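Local structure of CAS6A (Thermus thermophilus, 4C97) at residues F48-R62 with F223-R237. The protein is a CRISPR-associated protein of the Cas6 family that probably acts as an endoribonuclease, cutting CRISPR precursor RNA in antiviral defence. The protein carries 1 engineered substitution. Sequence-based numbering, arbitrary orientation.
With SO4 (sulfate ion), chain C; SO4 (sulfate ion), chain D.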
loop_
_atom_site.group_PDB
_atom_site.type_symbol
_atom_site.label_atom_id
_atom_site.label_comp_id
_atom_site.label_asym_id
_atom_site.label_seq_id
_atom_site.Cartn_x
_atom_site.Cartn_y
_atom_site.Cartn_z
ATOM N N PHE A 48 5.070 7.006 3.527
ATOM C CA PHE A 48 4.565 5.934 4.349
ATOM C C PHE A 48 3.142 5.609 3.923
ATOM O O PHE A 48 2.537 6.324 3.118
ATOM C CB PHE A 48 4.559 6.338 5.828
ATOM C CG PHE A 48 3.701 7.538 6.119
ATOM C CD1 PHE A 48 2.365 7.386 6.443
ATOM C CD2 PHE A 48 4.229 8.809 6.065
ATOM C CE1 PHE A 48 1.568 8.502 6.697
ATOM C CE2 PHE A 48 3.441 9.915 6.318
ATOM C CZ PHE A 48 2.109 9.752 6.621
ATOM N N ALA A 49 2.643 4.509 4.454
ATOM C CA ALA A 49 1.218 4.185 4.362
ATOM C C ALA A 49 0.847 3.355 5.568
ATOM O O ALA A 49 1.709 2.789 6.236
ATOM C CB ALA A 49 0.874 3.428 3.057
ATOM N N LEU A 50 -0.443 3.305 5.873
ATOM C CA LEU A 50 -0.895 2.556 7.027
ATOM C C LEU A 50 -1.986 1.598 6.610
ATOM O O LEU A 50 -2.667 1.796 5.597
ATOM C CB LEU A 50 -1.394 3.497 8.129
ATOM C CG LEU A 50 -0.369 4.511 8.632
ATOM C CD1 LEU A 50 -1.041 5.500 9.575
ATOM C CD2 LEU A 50 0.786 3.800 9.305
ATOM N N GLY A 51 -2.124 0.536 7.376
ATOM C CA GLY A 51 -3.184 -0.404 7.126
ATOM C C GLY A 51 -3.548 -1.205 8.339
ATOM O O GLY A 51 -2.906 -1.129 9.366
ATOM N N PHE A 52 -4.610 -1.982 8.198
ATOM C CA PHE A 52 -5.056 -2.833 9.262
ATOM C C PHE A 52 -5.968 -3.888 8.708
ATOM O O PHE A 52 -6.519 -3.763 7.599
ATOM C CB PHE A 52 -5.793 -2.026 10.353
ATOM C CG PHE A 52 -6.971 -1.256 9.845
ATOM C CD1 PHE A 52 -6.806 0.020 9.336
ATOM C CD2 PHE A 52 -8.249 -1.797 9.874
ATOM C CE1 PHE A 52 -7.885 0.721 8.840
ATOM C CE2 PHE A 52 -9.324 -1.078 9.389
ATOM C CZ PHE A 52 -9.128 0.172 8.865
ATOM N N GLY A 53 -6.116 -4.949 9.477
ATOM C CA GLY A 53 -6.968 -6.020 9.029
ATOM C C GLY A 53 -7.109 -7.111 10.052
ATOM O O GLY A 53 -6.799 -6.929 11.238
ATOM N N GLY A 54 -7.588 -8.251 9.565
ATOM C CA GLY A 54 -7.834 -9.408 10.390
ATOM C C GLY A 54 -9.286 -9.488 10.802
ATOM O O GLY A 54 -10.182 -9.128 10.051
ATOM N N ARG A 55 -9.500 -9.960 12.017
ATOM C CA ARG A 55 -10.830 -10.256 12.523
ATOM C C ARG A 55 -10.808 -10.006 14.018
ATOM O O ARG A 55 -9.736 -9.850 14.612
ATOM C CB ARG A 55 -11.166 -11.723 12.257
ATOM C CG ARG A 55 -10.123 -12.683 12.827
ATOM C CD ARG A 55 -10.467 -14.143 12.581
ATOM N NE ARG A 55 -9.742 -15.018 13.505
ATOM C CZ ARG A 55 -8.681 -15.765 13.193
ATOM N NH1 ARG A 55 -8.189 -15.785 11.956
ATOM N NH2 ARG A 55 -8.111 -16.513 14.132
ATOM N N GLU A 56 -11.987 -9.977 14.625
ATOM C CA GLU A 56 -12.093 -9.908 16.071
ATOM C C GLU A 56 -11.254 -11.024 16.674
ATOM O O GLU A 56 -11.431 -12.190 16.333
ATOM C CB GLU A 56 -13.551 -10.065 16.498
ATOM C CG GLU A 56 -13.784 -9.865 17.984
ATOM C CD GLU A 56 -13.641 -8.424 18.413
ATOM O OE1 GLU A 56 -13.925 -7.523 17.596
ATOM O OE2 GLU A 56 -13.229 -8.195 19.570
ATOM N N GLY A 57 -10.323 -10.658 17.549
ATOM C CA GLY A 57 -9.504 -11.626 18.254
ATOM C C GLY A 57 -8.214 -11.973 17.541
ATOM O O GLY A 57 -7.371 -12.677 18.096
ATOM N N ALA A 58 -8.062 -11.485 16.312
ATOM C CA ALA A 58 -6.850 -11.712 15.526
ATOM C C ALA A 58 -6.648 -10.531 14.590
ATOM O O ALA A 58 -6.523 -10.683 13.362
ATOM C CB ALA A 58 -6.948 -13.015 14.746
ATOM N N ALA A 59 -6.620 -9.350 15.193
ATOM C CA ALA A 59 -6.495 -8.097 14.467
ATOM C C ALA A 59 -5.037 -7.714 14.335
ATOM O O ALA A 59 -4.184 -8.145 15.118
ATOM C CB ALA A 59 -7.268 -6.989 15.183
ATOM N N TRP A 60 -4.745 -6.922 13.320
ATOM C CA TRP A 60 -3.406 -6.400 13.178
ATOM C C TRP A 60 -3.423 -5.024 12.542
ATOM O O TRP A 60 -4.401 -4.617 11.907
ATOM C CB TRP A 60 -2.544 -7.351 12.348
ATOM C CG TRP A 60 -3.179 -7.734 11.023
ATOM C CD1 TRP A 60 -3.955 -8.828 10.782
ATOM C CD2 TRP A 60 -3.068 -7.036 9.779
ATOM N NE1 TRP A 60 -4.355 -8.842 9.463
ATOM C CE2 TRP A 60 -3.828 -7.748 8.827
ATOM C CE3 TRP A 60 -2.426 -5.863 9.368
ATOM C CZ2 TRP A 60 -3.941 -7.337 7.508
ATOM C CZ3 TRP A 60 -2.553 -5.447 8.062
ATOM C CH2 TRP A 60 -3.307 -6.184 7.148
ATOM N N ALA A 61 -2.311 -4.323 12.716
ATOM C CA ALA A 61 -2.105 -3.067 12.018
ATOM C C ALA A 61 -0.803 -3.155 11.273
ATOM O O ALA A 61 0.007 -4.033 11.555
ATOM C CB ALA A 61 -2.084 -1.921 12.975
ATOM N N ARG A 62 -0.597 -2.255 10.324
ATOM C CA ARG A 62 0.642 -2.266 9.564
ATOM C C ARG A 62 1.107 -0.867 9.201
ATOM O O ARG A 62 0.306 0.039 8.921
ATOM C CB ARG A 62 0.547 -3.182 8.327
ATOM C CG ARG A 62 0.300 -2.495 7.037
ATOM C CD ARG A 62 -0.070 -3.495 5.936
ATOM N NE ARG A 62 1.027 -4.080 5.169
ATOM C CZ ARG A 62 1.294 -3.811 3.886
ATOM N NH1 ARG A 62 0.594 -2.893 3.218
ATOM N NH2 ARG A 62 2.269 -4.458 3.262
ATOM N N PHE A 223 2.452 -3.437 -2.680
ATOM C CA PHE A 223 2.442 -4.080 -1.371
ATOM C C PHE A 223 2.824 -3.081 -0.278
ATOM O O PHE A 223 2.298 -3.118 0.837
ATOM C CB PHE A 223 3.456 -5.231 -1.376
ATOM C CG PHE A 223 3.562 -5.973 -0.075
ATOM C CD1 PHE A 223 2.646 -6.952 0.265
ATOM C CD2 PHE A 223 4.612 -5.724 0.803
ATOM C CE1 PHE A 223 2.751 -7.644 1.437
ATOM C CE2 PHE A 223 4.719 -6.415 1.979
ATOM C CZ PHE A 223 3.806 -7.391 2.303
ATOM N N TYR A 224 3.788 -2.224 -0.598
ATOM C CA TYR A 224 4.311 -1.240 0.352
ATOM C C TYR A 224 3.527 0.064 0.304
ATOM O O TYR A 224 3.180 0.615 1.352
ATOM C CB TYR A 224 5.798 -0.980 0.088
ATOM C CG TYR A 224 6.610 -2.232 0.272
ATOM C CD1 TYR A 224 6.971 -2.662 1.544
ATOM C CD2 TYR A 224 6.989 -3.004 -0.811
ATOM C CE1 TYR A 224 7.677 -3.814 1.735
ATOM C CE2 TYR A 224 7.720 -4.168 -0.630
ATOM C CZ TYR A 224 8.061 -4.564 0.644
ATOM O OH TYR A 224 8.763 -5.721 0.843
ATOM N N SER A 225 3.265 0.573 -0.900
ATOM C CA SER A 225 2.686 1.914 -1.016
ATOM C C SER A 225 1.165 1.953 -0.852
ATOM O O SER A 225 0.586 2.945 -0.377
ATOM C CB SER A 225 3.024 2.528 -2.370
ATOM O OG SER A 225 2.481 1.742 -3.401
ATOM N N GLY A 226 0.515 0.885 -1.273
ATOM C CA GLY A 226 -0.919 0.921 -1.463
ATOM C C GLY A 226 -1.254 1.715 -2.705
ATOM O O GLY A 226 -0.377 2.211 -3.425
ATOM N N VAL A 227 -2.547 1.836 -2.967
ATOM C CA VAL A 227 -3.008 2.418 -4.220
ATOM C C VAL A 227 -4.030 3.522 -3.955
ATOM O O VAL A 227 -4.932 3.356 -3.145
ATOM C CB VAL A 227 -3.672 1.361 -5.098
ATOM C CG1 VAL A 227 -4.275 2.010 -6.336
ATOM C CG2 VAL A 227 -2.681 0.266 -5.525
ATOM N N GLY A 228 -3.882 4.637 -4.657
ATOM C CA GLY A 228 -4.866 5.706 -4.609
ATOM C C GLY A 228 -4.799 6.594 -3.390
ATOM O O GLY A 228 -3.732 6.793 -2.796
ATOM N N ALA A 229 -5.949 7.126 -3.020
ATOM C CA ALA A 229 -6.041 8.177 -2.015
ATOM C C ALA A 229 -6.176 7.640 -0.601
ATOM O O ALA A 229 -6.710 6.557 -0.378
ATOM C CB ALA A 229 -7.222 9.065 -2.338
ATOM N N LYS A 230 -5.714 8.443 0.350
ATOM C CA LYS A 230 -5.915 8.197 1.774
ATOM C C LYS A 230 -5.330 6.866 2.217
ATOM O O LYS A 230 -5.877 6.192 3.081
ATOM C CB LYS A 230 -7.391 8.357 2.132
ATOM C CG LYS A 230 -7.873 9.701 1.625
ATOM C CD LYS A 230 -8.603 10.530 2.637
ATOM C CE LYS A 230 -8.974 11.888 2.047
ATOM N NZ LYS A 230 -7.954 12.931 2.374
ATOM N N THR A 231 -4.179 6.509 1.649
ATOM C CA THR A 231 -3.480 5.332 2.124
ATOM C C THR A 231 -2.989 5.521 3.572
ATOM O O THR A 231 -2.668 4.549 4.239
ATOM C CB THR A 231 -2.313 4.962 1.211
ATOM O OG1 THR A 231 -1.420 6.081 1.068
ATOM C CG2 THR A 231 -2.824 4.543 -0.126
ATOM N N SER A 232 -2.946 6.767 4.044
ATOM C CA SER A 232 -2.565 7.032 5.428
ATOM C C SER A 232 -3.666 6.592 6.395
ATOM O O SER A 232 -3.441 6.513 7.625
ATOM C CB SER A 232 -2.224 8.514 5.634
ATOM O OG SER A 232 -3.383 9.326 5.501
ATOM N N LEU A 233 -4.849 6.316 5.855
ATOM C CA LEU A 233 -5.984 5.883 6.663
ATOM C C LEU A 233 -6.355 4.433 6.424
ATOM O O LEU A 233 -7.401 3.975 6.872
ATOM C CB LEU A 233 -7.205 6.797 6.444
ATOM C CG LEU A 233 -7.023 8.231 6.926
ATOM C CD1 LEU A 233 -8.211 9.081 6.430
ATOM C CD2 LEU A 233 -6.947 8.298 8.432
ATOM N N GLY A 234 -5.476 3.683 5.758
ATOM C CA GLY A 234 -5.723 2.267 5.582
ATOM C C GLY A 234 -6.452 1.884 4.313
ATOM O O GLY A 234 -6.674 0.696 4.073
ATOM N N TYR A 235 -6.830 2.883 3.519
ATOM C CA TYR A 235 -7.490 2.643 2.237
ATOM C C TYR A 235 -6.426 2.235 1.225
ATOM O O TYR A 235 -5.219 2.528 1.382
ATOM C CB TYR A 235 -8.240 3.890 1.759
ATOM C CG TYR A 235 -9.345 4.280 2.716
ATOM C CD1 TYR A 235 -10.461 3.470 2.866
ATOM C CD2 TYR A 235 -9.261 5.434 3.477
ATOM C CE1 TYR A 235 -11.463 3.801 3.735
ATOM C CE2 TYR A 235 -10.272 5.786 4.336
ATOM C CZ TYR A 235 -11.371 4.953 4.472
ATOM O OH TYR A 235 -12.414 5.268 5.336
ATOM N N GLY A 236 -6.852 1.554 0.181
ATOM C CA GLY A 236 -5.937 1.240 -0.906
ATOM C C GLY A 236 -4.885 0.186 -0.613
ATOM O O GLY A 236 -3.884 0.109 -1.333
ATOM N N ARG A 237 -5.115 -0.653 0.394
ATOM C CA ARG A 237 -4.177 -1.704 0.713
ATOM C C ARG A 237 -4.299 -2.737 -0.405
ATOM O O ARG A 237 -5.399 -3.165 -0.761
ATOM C CB ARG A 237 -4.455 -2.296 2.091
ATOM C CG ARG A 237 -3.541 -3.446 2.437
ATOM C CD ARG A 237 -3.543 -3.747 3.929
ATOM N NE ARG A 237 -4.847 -3.977 4.536
ATOM C CZ ARG A 237 -5.491 -5.138 4.530
ATOM N NH1 ARG A 237 -4.973 -6.185 3.903
ATOM N NH2 ARG A 237 -6.648 -5.264 5.149
HETATM S S SO4 C . -6.905 13.834 5.527
HETATM O O1 SO4 C . -7.136 12.428 5.304
HETATM O O2 SO4 C . -7.775 14.561 4.614
HETATM O O3 SO4 C . -7.203 14.143 6.916
HETATM O O4 SO4 C . -5.510 14.175 5.285
HETATM S S SO4 D . -6.945 -9.446 4.280
HETATM O O1 SO4 D . -5.642 -9.267 3.656
HETATM O O2 SO4 D . -7.956 -9.419 3.222
HETATM O O3 SO4 D . -6.987 -10.736 4.957
HETATM O O4 SO4 D . -7.284 -8.409 5.247
HETATM O O HOH W 1 0.095 7.474 3.062
HETATM O O HOH W 2 -2.896 1.491 2.765
HETATM O O HOH W 3 -6.109 -1.519 5.555
#
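Arg-62 reaches from strand 58-65 to the C-terminal end of helix 209-225, where NH1 and NH2 both bond the carbonyl of Phe-223, the shorter bond being NH2 to O at 2.8 Å. A bend at chi3 (-89°) turns its guanidinium toward this oxygen, which lies close to the guanidinium plane. NH2 also sits over one face of the Phe-223 ring, a cation-pi contact with the two planes 75° apart; NE is held by Trp-104 O. Arg-237 approaches from the opposite direction to Trp-60, whose CH2 lies over one face of the guanidinium, 3.6 Å from Arg-237 CZ. Arg-237 NH2 gives a weak bond to Phe-52 O, and the same guanidinium binds a sulfate, probably from the crystallisation liquor, that Trp-104 and Arg-125 also hold. One water takes the N-H of Phe-52 and Arg-237 NE and donates to Gly-234 O. Along strand 48-55, Leu-50 N bonds Thr-231 O almost straight (3.0 Å, 171°), and Gly-234 CA closes on Leu-50 O in a 3.1 Å C-H...O contact. Gly-234, with positive phi, has Phe-52 CE1 4.2 Å from its CA. The glycine-rich loop leading from helix 209-225 into strand 238-241 of one sheet thus docks on edge strand 48-55 of the second five-stranded sheet, consistent with the C-terminal glycine-rich loop of Cas6 and related RAMP proteins, which lies between two ferredoxin-like domains.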